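Local coordinates for protein mannan endo-1,4-beta-mannosidase (Mytilus edulis, PDB 2C0H) that hydrolyses internal beta-1,4-mannosidic linkages in mannans, galactomannans and glucomannans, acting on manno-oligosaccharides of four or more sugar units, at residues Asn25-Asn30 and Arg63-Ile68; Gly36-Ser41 and Asp86-Ser91; Glu69-Pro74 and Gln118-Arg123. The protein carries 3 engineered substitutions. All coordinates share one frame; numbering follows the deposited sequence.

Contact 1 of 3, residues Asn25-Asn30 and Arg63-Ile68; sequences NQAWVN and RVWLHI
Arg63 has CG anti to its backbone N (chi1 176°), and its chain is extended from CG to NE. It lies beside the side chain of Asn25, the two pointing the same way. Asn25 has CG anti to its carbonyl carbon, and its OD1 meets the edge of the guanidinium. The hydrogen bond from Arg63 NH1 to Asn25 OD1 is 2.9 Å long. The amide and guanidinium planes stand 86° apart. Asn25 and Arg63 form a parallel bridge; beyond it the chain leaves the strand but still bonds to 63-68. Gln26 N donates to Arg63 O at 2.8 Å, and Trp65 N donates to Ala27 O at 2.8 Å. Both bonds are nearly straight. A cis peptide precedes Ala27. The methyl CB of Ala27 sits over one face of the Trp65 indole, 3.7 Å from the centroid of the five-membered ring, a CH-pi contact. Trp28 CZ3 lies over the rim of the same face, 3.6 Å from Trp65 CZ3, with the two ring planes inclined at 59°. Trp65 NE1 in turn stands over a face of the Arg63 guanidinium. This is the C-terminal, catalytic end of two neighbouring strands of the TIM barrel. Arg63 also forms salt bridges to Asp159 and to Glu294, the probable nucleophile, and a hydrogen bond to Asn162. Asn25 ND2 is held by the carbonyls of Gly293 and Thr322. Asn25 is thus well placed as a second-shell residue, probably helping to hold the guanidinium beside Glu294, while Ala27 and Trp28 back the indole of Trp65, a probable substrate-binding residue.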
ATOM      1  N   ASN A  25      -5.170   4.107   7.665  1.00 10.74           N
ATOM      2  CA  ASN A  25      -3.883   3.531   8.018  1.00 10.59           C
ATOM      3  C   ASN A  25      -3.806   3.394   9.523  1.00 11.43           C
ATOM      4  O   ASN A  25      -4.130   4.332  10.231  1.00 11.59           O
ATOM      5  CB  ASN A  25      -2.749   4.468   7.565  1.00 10.99           C
ATOM      6  CG  ASN A  25      -2.540   4.481   6.084  1.00 12.03           C
ATOM      7  OD1 ASN A  25      -1.675   3.760   5.584  1.00 14.74           O
ATOM      8  ND2 ASN A  25      -3.279   5.335   5.369  1.00 11.67           N
ATOM      9  N   GLN A  26      -3.333   2.251  10.013  1.00 10.53           N
ATOM     10  CA  GLN A  26      -3.071   2.118  11.458  1.00 10.94           C
ATOM     11  C   GLN A  26      -1.965   3.126  11.834  1.00 12.24           C
ATOM     12  O   GLN A  26      -2.165   3.920  12.755  1.00 12.61           O
ATOM     13  CB  GLN A  26      -2.763   0.665  11.860  1.00 11.27           C
ATOM     14  CG  GLN A  26      -2.737   0.395  13.383  1.00 11.93           C
ATOM     15  CD  GLN A  26      -4.120   0.238  14.032  1.00 13.01           C
ATOM     16  OE1 GLN A  26      -5.011  -0.421  13.502  1.00 14.65           O
ATOM     17  NE2 GLN A  26      -4.290   0.828  15.205  1.00 14.71           N
ATOM     18  N   ALA A  27      -0.805   3.181  11.181  1.00 11.91           N
ATOM     19  CA  ALA A  27      -0.213   2.152  10.322  1.00 12.18           C
ATOM     20  C   ALA A  27       0.597   1.168  11.187  1.00 12.40           C
ATOM     21  O   ALA A  27       1.109   0.167  10.678  1.00 12.62           O
ATOM     22  CB  ALA A  27       0.691   2.807   9.306  1.00 12.25           C
ATOM     23  N   TRP A  28       0.734   1.456  12.485  1.00 12.03           N
ATOM     24  CA  TRP A  28       1.423   0.599  13.449  1.00 12.52           C
ATOM     25  C   TRP A  28       0.897   0.854  14.866  1.00 12.70           C
ATOM     26  O   TRP A  28       0.170   1.823  15.104  1.00 12.84           O
ATOM     27  CB  TRP A  28       2.942   0.878  13.418  1.00 12.30           C
ATOM     28  CG  TRP A  28       3.300   2.318  13.648  1.00 12.99           C
ATOM     29  CD1 TRP A  28       3.375   2.947  14.859  1.00 13.65           C
ATOM     30  CD2 TRP A  28       3.622   3.313  12.665  1.00 11.46           C
ATOM     31  NE1 TRP A  28       3.692   4.263  14.690  1.00 13.42           N
ATOM     32  CE2 TRP A  28       3.856   4.523  13.357  1.00 12.83           C
ATOM     33  CE3 TRP A  28       3.737   3.307  11.267  1.00 12.75           C
ATOM     34  CZ2 TRP A  28       4.204   5.696  12.700  1.00 14.02           C
ATOM     35  CZ3 TRP A  28       4.066   4.467  10.620  1.00 13.59           C
ATOM     36  CH2 TRP A  28       4.306   5.649  11.330  1.00 14.27           C
ATOM     37  N   VAL A  29       1.276  -0.003  15.798  1.00 12.79           N
ATOM     38  CA  VAL A  29       1.103   0.267  17.236  1.00 13.72           C
ATOM     39  C   VAL A  29       2.505   0.435  17.819  1.00 14.51           C
ATOM     40  O   VAL A  29       2.881   1.534  18.251  1.00 14.50           O
ATOM     41  CB  VAL A  29       0.270  -0.820  17.940  1.00 13.52           C
ATOM     42  CG1 VAL A  29       0.222  -0.567  19.464  1.00 14.40           C
ATOM     43  CG2 VAL A  29      -1.146  -0.872  17.335  1.00 15.03           C
ATOM     44  N   ASN A  30       3.301  -0.632  17.783  1.00 15.43           N
ATOM     45  CA  ASN A  30       4.729  -0.525  18.062  1.00 15.81           C
ATOM     46  C   ASN A  30       5.503  -0.684  16.745  1.00 16.14           C
ATOM     47  O   ASN A  30       5.603  -1.789  16.221  1.00 16.51           O
ATOM     48  CB  ASN A  30       5.186  -1.555  19.096  1.00 17.33           C
ATOM     49  CG  ASN A  30       6.556  -1.200  19.730  1.00 17.90           C
ATOM     50  OD1 ASN A  30       6.922  -0.019  19.894  1.00 24.04           O
ATOM     51  ND2 ASN A  30       7.303  -2.228  20.096  1.00 25.46           N
ATOM     52  N   ARG A  63      -4.965  -0.392   6.605  1.00 12.02           N
ATOM     53  CA  ARG A  63      -3.597  -0.625   6.117  1.00 12.48           C
ATOM     54  C   ARG A  63      -2.652  -0.668   7.325  1.00 12.80           C
ATOM     55  O   ARG A  63      -2.633   0.250   8.164  1.00 13.09           O
ATOM     56  CB  ARG A  63      -3.195   0.468   5.114  1.00 12.79           C
ATOM     57  CG  ARG A  63      -1.765   0.441   4.562  1.00 13.43           C
ATOM     58  CD  ARG A  63      -1.630   1.471   3.410  1.00 13.83           C
ATOM     59  NE  ARG A  63      -0.312   1.540   2.751  1.00 14.71           N
ATOM     60  CZ  ARG A  63       0.572   2.531   2.834  1.00 16.39           C
ATOM     61  NH1 ARG A  63       0.353   3.610   3.578  1.00 17.84           N
ATOM     62  NH2 ARG A  63       1.709   2.456   2.157  1.00 15.27           N
ATOM     63  N   VAL A  64      -1.853  -1.725   7.403  1.00 12.95           N
ATOM     64  CA  VAL A  64      -0.912  -1.906   8.505  1.00 12.63           C
ATOM     65  C   VAL A  64       0.472  -2.263   7.975  1.00 12.70           C
ATOM     66  O   VAL A  64       0.580  -3.002   7.010  1.00 13.95           O
ATOM     67  CB  VAL A  64      -1.411  -2.978   9.487  1.00 13.68           C
ATOM     68  CG1 VAL A  64      -1.417  -4.351   8.873  1.00 15.34           C
ATOM     69  CG2 VAL A  64      -0.596  -2.987  10.760  1.00 15.03           C
ATOM     70  N   TRP A  65       1.518  -1.716   8.582  1.00 11.81           N
ATOM     71  CA  TRP A  65       2.904  -1.953   8.141  1.00 12.01           C
ATOM     72  C   TRP A  65       3.524  -3.137   8.893  1.00 12.98           C
ATOM     73  O   TRP A  65       3.374  -3.268  10.115  1.00 13.59           O
ATOM     74  CB  TRP A  65       3.754  -0.690   8.329  1.00 12.19           C
ATOM     75  CG  TRP A  65       3.378   0.512   7.459  1.00 11.91           C
ATOM     76  CD1 TRP A  65       2.263   0.659   6.663  1.00 12.49           C
ATOM     77  CD2 TRP A  65       4.108   1.722   7.344  1.00 12.40           C
ATOM     78  NE1 TRP A  65       2.280   1.887   6.056  1.00 12.71           N
ATOM     79  CE2 TRP A  65       3.392   2.571   6.471  1.00 12.71           C
ATOM     80  CE3 TRP A  65       5.303   2.188   7.910  1.00 14.04           C
ATOM     81  CZ2 TRP A  65       3.855   3.855   6.132  1.00 13.13           C
ATOM     82  CZ3 TRP A  65       5.757   3.456   7.572  1.00 13.32           C
ATOM     83  CH2 TRP A  65       5.034   4.271   6.696  1.00 14.10           C
ATOM     84  N   LEU A  66       4.239  -3.993   8.153  1.00 12.78           N
ATOM     85  CA  LEU A  66       4.743  -5.263   8.660  1.00 12.87           C
ATOM     86  C   LEU A  66       6.274  -5.237   8.918  1.00 13.03           C
ATOM     87  O   LEU A  66       6.703  -4.930  10.031  1.00 14.36           O
ATOM     88  CB  LEU A  66       4.325  -6.404   7.705  1.00 12.98           C
ATOM     89  CG  LEU A  66       4.531  -7.837   8.231  1.00 13.56           C
ATOM     90  CD1 LEU A  66       3.581  -8.182   9.359  1.00 15.66           C
ATOM     91  CD2 LEU A  66       4.329  -8.842   7.114  1.00 14.29           C
ATOM     92  N   HIS A  67       7.112  -5.491   7.916  1.00 13.12           N
ATOM     93  CA  HIS A  67       8.573  -5.566   8.168  1.00 13.47           C
ATOM     94  C   HIS A  67       9.261  -4.211   8.326  1.00 14.07           C
ATOM     95  O   HIS A  67      10.170  -4.087   9.151  1.00 14.02           O
ATOM     96  CB  HIS A  67       9.318  -6.309   7.057  1.00 13.57           C
ATOM     97  CG  HIS A  67       8.724  -7.623   6.670  1.00 12.90           C
ATOM     98  ND1 HIS A  67       8.425  -8.614   7.577  1.00 13.89           N
ATOM     99  CD2 HIS A  67       8.485  -8.148   5.445  1.00 13.20           C
ATOM    100  CE1 HIS A  67       7.976  -9.677   6.927  1.00 13.87           C
ATOM    101  NE2 HIS A  67       8.009  -9.418   5.632  1.00 12.91           N
ATOM    102  N   ILE A  68       8.865  -3.239   7.491  1.00 14.00           N
ATOM    103  CA  ILE A  68       9.391  -1.866   7.448  1.00 14.97           C
ATOM    104  C   ILE A  68      10.820  -1.813   6.886  1.00 14.47           C
ATOM    105  O   ILE A  68      10.996  -1.628   5.674  1.00 13.82           O
ATOM    106  CB  ILE A  68       9.180  -1.149   8.791  1.00 14.37           C
ATOM    107  CG1 ILE A  68       7.675  -1.219   9.132  1.00 15.52           C
ATOM    108  CG2 ILE A  68       9.679   0.287   8.704  1.00 15.32           C
ATOM    109  CD1 ILE A  68       7.181  -0.302  10.260  1.00 16.43           C
TER

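Contact 2 of 3, residues Gly36-Ser41 and Asp86-Ser91; sequences GHNQYS and DNTLIS
An Asx turn at the start of helix 89-102 supplies the polar side of this contact, and the loop entering helix 40-56 docks against it. Asp86 OD2 accepts from two backbone amides. His37 N donates across the contact to Asp86 OD2 at 2.8 Å. Thr88 N, two residues on, donates to Asp86 OD2 at 3.2 Å and closes the turn. The two donors reach this oxygen from opposite faces of the carboxylate, each well above its plane. Asp86 CG lies between the backbone N and the carbonyl carbon (chi1 73°), and the carboxylate stacks on the His37 imidazole. Their planes are 20° apart, with Asp86 CG over the centre of the ring. Asp86 CB also lies over this face and makes a CH-pi contact, 3.5 Å from His37 CE1. Asp86 to Leu89 also forms a type I beta turn, with Thr88 at the N-cap position. The two helices follow successive barrel strands in the alternating beta/alpha order of the TIM barrel, so the contact joins the starts of neighbouring outer helices. Thr88 does not cap its own helix with its side chain. Its OG1 instead accepts from Asn38 N at 3.0 Å, while its methyl CG2 packs 3.6 Å from Asn38 OD1. Gly36 brings the backbones very close, its CA 3.7 Å from Leu89 CA. The backbone angles of Gly36 and the closeness of Asp86 suit glycine. Gly36 O takes both Gln39 N, at 3.0 Å, and Gln39 NE2, at 2.9 Å, from opposite faces of its plane. Farther along helix 89-102, Asp92 accepts from Gly36 N and Tyr40 N.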
ATOM      1  N   GLY A  36       4.891 -11.289  15.123  1.00 16.70           N
ATOM      2  CA  GLY A  36       6.024 -12.179  15.360  1.00 17.12           C
ATOM      3  C   GLY A  36       6.599 -11.970  16.746  1.00 17.67           C
ATOM      4  O   GLY A  36       6.381 -10.928  17.365  1.00 17.82           O
ATOM      5  N   HIS A  37       7.331 -12.963  17.244  1.00 18.71           N
ATOM      6  CA  HIS A  37       7.931 -12.888  18.580  1.00 19.61           C
ATOM      7  C   HIS A  37       6.896 -12.556  19.662  1.00 19.87           C
ATOM      8  O   HIS A  37       7.188 -11.827  20.620  1.00 20.30           O
ATOM      9  CB  HIS A  37       9.101 -11.887  18.574  1.00 20.53           C
ATOM     10  CG  HIS A  37      10.121 -12.168  17.513  1.00 22.70           C
ATOM     11  ND1 HIS A  37      10.966 -13.255  17.572  1.00 26.19           N
ATOM     12  CD2 HIS A  37      10.413 -11.527  16.359  1.00 25.32           C
ATOM     13  CE1 HIS A  37      11.739 -13.268  16.500  1.00 25.51           C
ATOM     14  NE2 HIS A  37      11.428 -12.229  15.749  1.00 26.52           N
ATOM     15  N   ASN A  38       5.690 -13.099  19.507  1.00 20.17           N
ATOM     16  CA  ASN A  38       4.593 -12.898  20.454  1.00 20.30           C
ATOM     17  C   ASN A  38       4.274 -11.413  20.670  1.00 20.27           C
ATOM     18  O   ASN A  38       3.834 -11.026  21.748  1.00 20.42           O
ATOM     19  CB  ASN A  38       4.918 -13.581  21.789  1.00 21.32           C
ATOM     20  CG  ASN A  38       5.016 -15.092  21.661  1.00 23.70           C
ATOM     21  OD1 ASN A  38       4.015 -15.772  21.419  1.00 28.12           O
ATOM     22  ND2 ASN A  38       6.226 -15.625  21.815  1.00 28.03           N
ATOM     23  N   GLN A  39       4.473 -10.603  19.629  1.00 19.09           N
ATOM     24  CA  GLN A  39       4.300  -9.154  19.734  1.00 19.23           C
ATOM     25  C   GLN A  39       2.848  -8.736  19.531  1.00 18.86           C
ATOM     26  O   GLN A  39       2.459  -7.675  20.001  1.00 18.02           O
ATOM     27  CB  GLN A  39       5.265  -8.391  18.791  1.00 19.48           C
ATOM     28  CG  GLN A  39       6.750  -8.490  19.227  1.00 19.64           C
ATOM     29  CD  GLN A  39       7.777  -7.912  18.230  1.00 20.25           C
ATOM     30  OE1 GLN A  39       8.645  -7.115  18.617  1.00 23.99           O
ATOM     31  NE2 GLN A  39       7.707  -8.329  16.961  1.00 22.26           N
ATOM     32  N   TYR A  40       2.034  -9.541  18.845  1.00 18.09           N
ATOM     33  CA  TYR A  40       0.638  -9.138  18.621  1.00 18.51           C
ATOM     34  C   TYR A  40      -0.121  -9.032  19.944  1.00 19.04           C
ATOM     35  O   TYR A  40      -0.873  -8.077  20.149  1.00 18.69           O
ATOM     36  CB  TYR A  40      -0.104 -10.081  17.659  1.00 18.34           C
ATOM     37  CG  TYR A  40      -1.559  -9.715  17.512  1.00 18.00           C
ATOM     38  CD1 TYR A  40      -1.928  -8.525  16.899  1.00 17.49           C
ATOM     39  CD2 TYR A  40      -2.564 -10.529  18.032  1.00 17.48           C
ATOM     40  CE1 TYR A  40      -3.260  -8.162  16.798  1.00 17.37           C
ATOM     41  CE2 TYR A  40      -3.903 -10.180  17.912  1.00 18.55           C
ATOM     42  CZ  TYR A  40      -4.236  -8.989  17.294  1.00 17.39           C
ATOM     43  OH  TYR A  40      -5.556  -8.619  17.180  1.00 19.46           O
ATOM     44  N   SER A  41       0.097  -9.991  20.840  1.00 19.52           N
ATOM     45  CA  SER A  41      -0.596 -10.014  22.133  1.00 20.62           C
ATOM     46  C   SER A  41      -0.365  -8.711  22.894  1.00 20.99           C
ATOM     47  O   SER A  41      -1.244  -8.254  23.624  1.00 21.30           O
ATOM     48  CB  SER A  41      -0.172 -11.224  22.971  1.00 21.15           C
ATOM     49  OG  SER A  41       1.184 -11.140  23.363  1.00 25.25           O
ATOM     50  N   ASP A  86       9.987 -16.170  12.168  1.00 20.82           N
ATOM     51  CA  ASP A  86       9.862 -16.697  13.510  1.00 21.19           C
ATOM     52  C   ASP A  86       8.515 -17.415  13.676  1.00 21.27           C
ATOM     53  O   ASP A  86       7.566 -17.175  12.911  1.00 20.83           O
ATOM     54  CB  ASP A  86      10.039 -15.592  14.529  1.00 21.86           C
ATOM     55  CG  ASP A  86       8.864 -14.690  14.584  1.00 23.69           C
ATOM     56  OD1 ASP A  86       8.863 -13.687  13.834  1.00 27.25           O
ATOM     57  OD2 ASP A  86       7.938 -15.007  15.360  1.00 26.27           O
ATOM     58  N   ASN A  87       8.451 -18.311  14.658  1.00 21.33           N
ATOM     59  CA  ASN A  87       7.348 -19.271  14.742  1.00 21.19           C
ATOM     60  C   ASN A  87       5.996 -18.735  15.222  1.00 20.46           C
ATOM     61  O   ASN A  87       5.024 -19.487  15.264  1.00 20.91           O
ATOM     62  CB  ASN A  87       7.744 -20.520  15.550  1.00 22.40           C
ATOM     63  CG  ASN A  87       8.116 -20.217  16.983  1.00 24.49           C
ATOM     64  OD1 ASN A  87       7.691 -19.212  17.559  1.00 29.31           O
ATOM     65  ND2 ASN A  87       8.918 -21.106  17.580  1.00 29.72           N
ATOM     66  N   THR A  88       5.925 -17.454  15.569  1.00 19.47           N
ATOM     67  CA  THR A  88       4.631 -16.841  15.859  1.00 19.26           C
ATOM     68  C   THR A  88       4.242 -15.735  14.876  1.00 18.04           C
ATOM     69  O   THR A  88       3.203 -15.098  15.065  1.00 17.69           O
ATOM     70  CB  THR A  88       4.556 -16.312  17.314  1.00 19.87           C
ATOM     71  OG1 THR A  88       5.621 -15.388  17.536  1.00 22.19           O
ATOM     72  CG2 THR A  88       4.661 -17.457  18.300  1.00 21.59           C
ATOM     73  N   LEU A  89       5.018 -15.502  13.812  1.00 16.64           N
ATOM     74  CA  LEU A  89       4.632 -14.462  12.837  1.00 16.44           C
ATOM     75  C   LEU A  89       3.283 -14.775  12.196  1.00 15.84           C
ATOM     76  O   LEU A  89       2.371 -13.947  12.198  1.00 14.35           O
ATOM     77  CB  LEU A  89       5.705 -14.254  11.757  1.00 16.20           C
ATOM     78  CG  LEU A  89       5.379 -13.229  10.654  1.00 15.39           C
ATOM     79  CD1 LEU A  89       5.027 -11.852  11.262  1.00 14.95           C
ATOM     80  CD2 LEU A  89       6.503 -13.081   9.632  1.00 17.52           C
ATOM     81  N   ILE A  90       3.155 -15.956  11.605  1.00 15.94           N
ATOM     82  CA  ILE A  90       1.917 -16.307  10.920  1.00 16.51           C
ATOM     83  C   ILE A  90       0.737 -16.384  11.903  1.00 16.09           C
ATOM     84  O   ILE A  90      -0.342 -15.877  11.599  1.00 15.86           O
ATOM     85  CB  ILE A  90       2.088 -17.597  10.082  1.00 16.86           C
ATOM     86  CG1 ILE A  90       3.062 -17.301   8.940  1.00 17.86           C
ATOM     87  CG2 ILE A  90       0.736 -18.099   9.527  1.00 17.01           C
ATOM     88  CD1 ILE A  90       3.567 -18.506   8.183  1.00 18.82           C
ATOM     89  N   SER A  91       0.930 -16.991  13.073  1.00 15.46           N
ATOM     90  CA  SER A  91      -0.162 -17.127  14.048  1.00 15.96           C
ATOM     91  C   SER A  91      -0.599 -15.765  14.613  1.00 15.81           C
ATOM     92  O   SER A  91      -1.784 -15.563  14.846  1.00 15.42           O
ATOM     93  CB  SER A  91       0.174 -18.139  15.156  1.00 16.38           C
ATOM     94  OG  SER A  91       1.386 -17.844  15.808  1.00 18.53           O
TER

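Contact 3 of 3, residues Glu69-Pro74 and Gln118-Arg123; sequences EGESTP and QSTHYR
Glu69 OE1 is gripped by two donors. His121 ND1 donates to Glu69 OE1 at 2.9 Å on the anti lone pair, with the oxygen near the imidazole plane. Gln118 N donates to Glu69 OE1 at 3.3 Å, on the syn lone pair. The same amide also donates to Glu69 OE2, so it straddles the carboxylate. The chain of Glu69 is extended at CD (chi2 -176°), and the carboxylate meets Gln118 N and His121. Beside it a water donates to Glu69 OE2 and accepts from Thr120 N at 3.0 Å. It also donates weakly to Glu71 OE1. Glu71 OE2 turns back to accept from Glu69 N at 2.9 Å. At the other end, Arg123 NH1 donates to Gly70 O at 2.8 Å and makes a weak bond to Glu71 O. Both oxygens lie at the guanidinium edge. Gly70 has positive phi, which favours glycine. His121 NE2 is bound by Tyr196 OH. The contact fastens the loop that follows barrel strand 61-68 to the start of helix 121-129, while Pro74 packs on helix 131-149.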
ATOM      1  N   GLU A  69      11.831  -1.978   7.734  1.00 15.99           N
ATOM      2  CA  GLU A  69      13.223  -2.071   7.260  1.00 17.64           C
ATOM      3  C   GLU A  69      13.900  -3.318   7.826  1.00 18.17           C
ATOM      4  O   GLU A  69      15.131  -3.381   7.888  1.00 20.19           O
ATOM      5  CB  GLU A  69      14.036  -0.834   7.680  1.00 18.36           C
ATOM      6  CG  GLU A  69      13.797   0.451   6.902  1.00 20.22           C
ATOM      7  CD  GLU A  69      14.743   1.569   7.359  1.00 21.45           C
ATOM      8  OE1 GLU A  69      15.613   1.996   6.577  1.00 25.85           O
ATOM      9  OE2 GLU A  69      14.635   1.998   8.529  1.00 27.26           O
ATOM     10  N   GLY A  70      13.105  -4.284   8.274  1.00 17.23           N
ATOM     11  CA  GLY A  70      13.623  -5.544   8.794  1.00 17.61           C
ATOM     12  C   GLY A  70      14.125  -5.503  10.222  1.00 17.66           C
ATOM     13  O   GLY A  70      14.951  -6.326  10.596  1.00 17.81           O
ATOM     14  N   GLU A  71      13.603  -4.587  11.031  1.00 18.04           N
ATOM     15  CA  GLU A  71      13.982  -4.488  12.454  1.00 18.48           C
ATOM     16  C   GLU A  71      13.757  -5.769  13.286  1.00 18.70           C
ATOM     17  O   GLU A  71      14.624  -6.141  14.088  1.00 19.70           O
ATOM     18  CB  GLU A  71      13.223  -3.325  13.124  1.00 19.13           C
ATOM     19  CG  GLU A  71      13.638  -1.916  12.664  1.00 21.17           C
ATOM     20  CD  GLU A  71      12.811  -1.322  11.522  1.00 23.85           C
ATOM     21  OE1 GLU A  71      12.617  -0.080  11.518  1.00 24.09           O
ATOM     22  OE2 GLU A  71      12.385  -2.065  10.613  1.00 20.32           O
ATOM     23  N   SER A  72      12.596  -6.416  13.133  1.00 17.64           N
ATOM     24  CA  SER A  72      12.243  -7.620  13.914  1.00 17.86           C
ATOM     25  C   SER A  72      11.841  -8.830  13.064  1.00 17.15           C
ATOM     26  O   SER A  72      11.993  -9.964  13.510  1.00 17.23           O
ATOM     27  CB  SER A  72      11.168  -7.315  14.975  1.00 18.86           C
ATOM     28  OG  SER A  72       9.916  -7.018  14.400  1.00 22.81           O
ATOM     29  N   THR A  73      11.332  -8.589  11.857  1.00 15.65           N
ATOM     30  CA  THR A  73      10.956  -9.647  10.907  1.00 15.94           C
ATOM     31  C   THR A  73      11.323  -9.184   9.485  1.00 15.07           C
ATOM     32  O   THR A  73      11.370  -8.000   9.210  1.00 14.04           O
ATOM     33  CB  THR A  73       9.440  -9.983  10.964  1.00 15.82           C
ATOM     34  OG1 THR A  73       8.679  -8.885  10.430  1.00 17.52           O
ATOM     35  CG2 THR A  73       8.963 -10.288  12.404  1.00 17.01           C
ATOM     36  N   PRO A  74      11.647 -10.113   8.569  1.00 14.12           N
ATOM     37  CA  PRO A  74      11.869 -11.535   8.770  1.00 15.04           C
ATOM     38  C   PRO A  74      13.215 -11.786   9.444  1.00 15.70           C
ATOM     39  O   PRO A  74      13.839 -10.840   9.917  1.00 15.73           O
ATOM     40  CB  PRO A  74      11.856 -12.066   7.334  1.00 14.18           C
ATOM     41  CG  PRO A  74      12.411 -10.996   6.542  1.00 14.61           C
ATOM     42  CD  PRO A  74      11.876  -9.724   7.166  1.00 14.22           C
ATOM     43  N   GLN A 118      16.817   4.431   8.402  1.00 21.90           N
ATOM     44  CA  GLN A 118      17.287   4.310   9.791  1.00 22.31           C
ATOM     45  C   GLN A 118      18.365   3.219   9.930  1.00 22.04           C
ATOM     46  O   GLN A 118      18.947   2.799   8.926  1.00 21.45           O
ATOM     47  CB  GLN A 118      16.098   4.078  10.729  1.00 22.64           C
ATOM     48  CG  GLN A 118      14.967   5.073  10.486  1.00 24.28           C
ATOM     49  CD  GLN A 118      13.978   5.146  11.621  1.00 24.82           C
ATOM     50  OE1 GLN A 118      13.229   4.205  11.877  1.00 29.14           O
ATOM     51  NE2 GLN A 118      13.956   6.288  12.307  1.00 30.11           N
ATOM     52  N   SER A 119      18.641   2.783  11.158  1.00 21.88           N
ATOM     53  CA  SER A 119      19.847   1.996  11.453  1.00 21.96           C
ATOM     54  C   SER A 119      19.881   0.568  10.921  1.00 21.61           C
ATOM     55  O   SER A 119      20.970  -0.014  10.816  1.00 22.15           O
ATOM     56  CB  SER A 119      20.121   1.967  12.964  1.00 22.56           C
ATOM     57  OG  SER A 119      19.112   1.273  13.664  1.00 24.74           O
ATOM     58  N   THR A 120      18.730  -0.003  10.580  1.00 20.51           N
ATOM     59  CA  THR A 120      18.739  -1.331   9.962  1.00 20.10           C
ATOM     60  C   THR A 120      18.499  -1.256   8.454  1.00 18.79           C
ATOM     61  O   THR A 120      18.188  -2.270   7.829  1.00 17.62           O
ATOM     62  CB  THR A 120      17.731  -2.305  10.623  1.00 20.65           C
ATOM     63  OG1 THR A 120      16.382  -1.927  10.297  1.00 22.99           O
ATOM     64  CG2 THR A 120      17.897  -2.314  12.126  1.00 22.07           C
ATOM     65  N   HIS A 121      18.665  -0.077   7.857  1.00 18.19           N
ATOM     66  CA  HIS A 121      18.413   0.082   6.414  1.00 17.91           C
ATOM     67  C   HIS A 121      19.233  -0.870   5.564  1.00 17.75           C
ATOM     68  O   HIS A 121      18.775  -1.280   4.498  1.00 17.58           O
ATOM     69  CB  HIS A 121      18.647   1.501   5.893  1.00 18.59           C
ATOM     70  CG  HIS A 121      18.252   1.658   4.459  1.00 18.69           C
ATOM     71  ND1 HIS A 121      16.935   1.643   4.058  1.00 20.33           N
ATOM     72  CD2 HIS A 121      18.990   1.741   3.326  1.00 20.73           C
ATOM     73  CE1 HIS A 121      16.876   1.745   2.742  1.00 21.14           C
ATOM     74  NE2 HIS A 121      18.109   1.803   2.273  1.00 20.74           N
ATOM     75  N   TYR A 122      20.439  -1.196   6.005  1.00 16.87           N
ATOM     76  CA  TYR A 122      21.272  -2.138   5.265  1.00 16.79           C
ATOM     77  C   TYR A 122      20.558  -3.458   4.955  1.00 16.16           C
ATOM     78  O   TYR A 122      20.862  -4.089   3.930  1.00 15.08           O
ATOM     79  CB  TYR A 122      22.577  -2.427   6.010  1.00 17.84           C
ATOM     80  CG  TYR A 122      22.423  -3.171   7.324  1.00 18.77           C
ATOM     81  CD1 TYR A 122      22.536  -4.562   7.388  1.00 19.31           C
ATOM     82  CD2 TYR A 122      22.197  -2.489   8.515  1.00 18.97           C
ATOM     83  CE1 TYR A 122      22.395  -5.244   8.586  1.00 19.49           C
ATOM     84  CE2 TYR A 122      22.054  -3.170   9.722  1.00 19.61           C
ATOM     85  CZ  TYR A 122      22.154  -4.553   9.753  1.00 20.11           C
ATOM     86  OH  TYR A 122      22.017  -5.236  10.941  1.00 22.22           O
ATOM     87  N   ARG A 123      19.638  -3.886   5.824  1.00 14.98           N
ATOM     88  CA  ARG A 123      18.895  -5.147   5.600  1.00 15.37           C
ATOM     89  C   ARG A 123      18.024  -5.009   4.352  1.00 15.32           C
ATOM     90  O   ARG A 123      18.071  -5.847   3.441  1.00 15.24           O
ATOM     91  CB  ARG A 123      18.060  -5.555   6.828  1.00 15.49           C
ATOM     92  CG  ARG A 123      18.906  -5.996   8.033  1.00 16.85           C
ATOM     93  CD  ARG A 123      18.079  -6.228   9.300  1.00 17.41           C
ATOM     94  NE  ARG A 123      18.969  -6.430  10.444  1.00 20.04           N
ATOM     95  CZ  ARG A 123      18.614  -6.412  11.726  1.00 21.98           C
ATOM     96  NH1 ARG A 123      17.359  -6.202  12.105  1.00 22.79           N
ATOM     97  NH2 ARG A 123      19.541  -6.605  12.651  1.00 24.43           N
TER
HETATM   98  O   HOH W   1      15.757   0.427  10.819  1.00 34.25           O

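How the contacts relate
From the N terminus, the chain leaves strand 17-25 through Asn25-Asn30, then enters helix 40-56 through Gly36-Ser41. Strand 61-68 brings it back, and contact 1 closes the first beta-alpha-beta loop, joining the loop after strand 17-25 to strand 61-68. Contact 2 crosses contact 1: Gly36-Ser41 lies between the segments of contact 1, and Asp86-Ser91 after them. It joins the starts of helices 40-56 and 89-102. Contact 3 closes last, tying the loop after strand 61-68 to the start of helix 121-129. It crosses contact 2 and follows contact 1 in series. His67 ND1 and Thr73 OG1 probably join contacts 1 and 3 by a hydrogen bond. His37 NE2 to Ser72 O weakly links contacts 2 and 3.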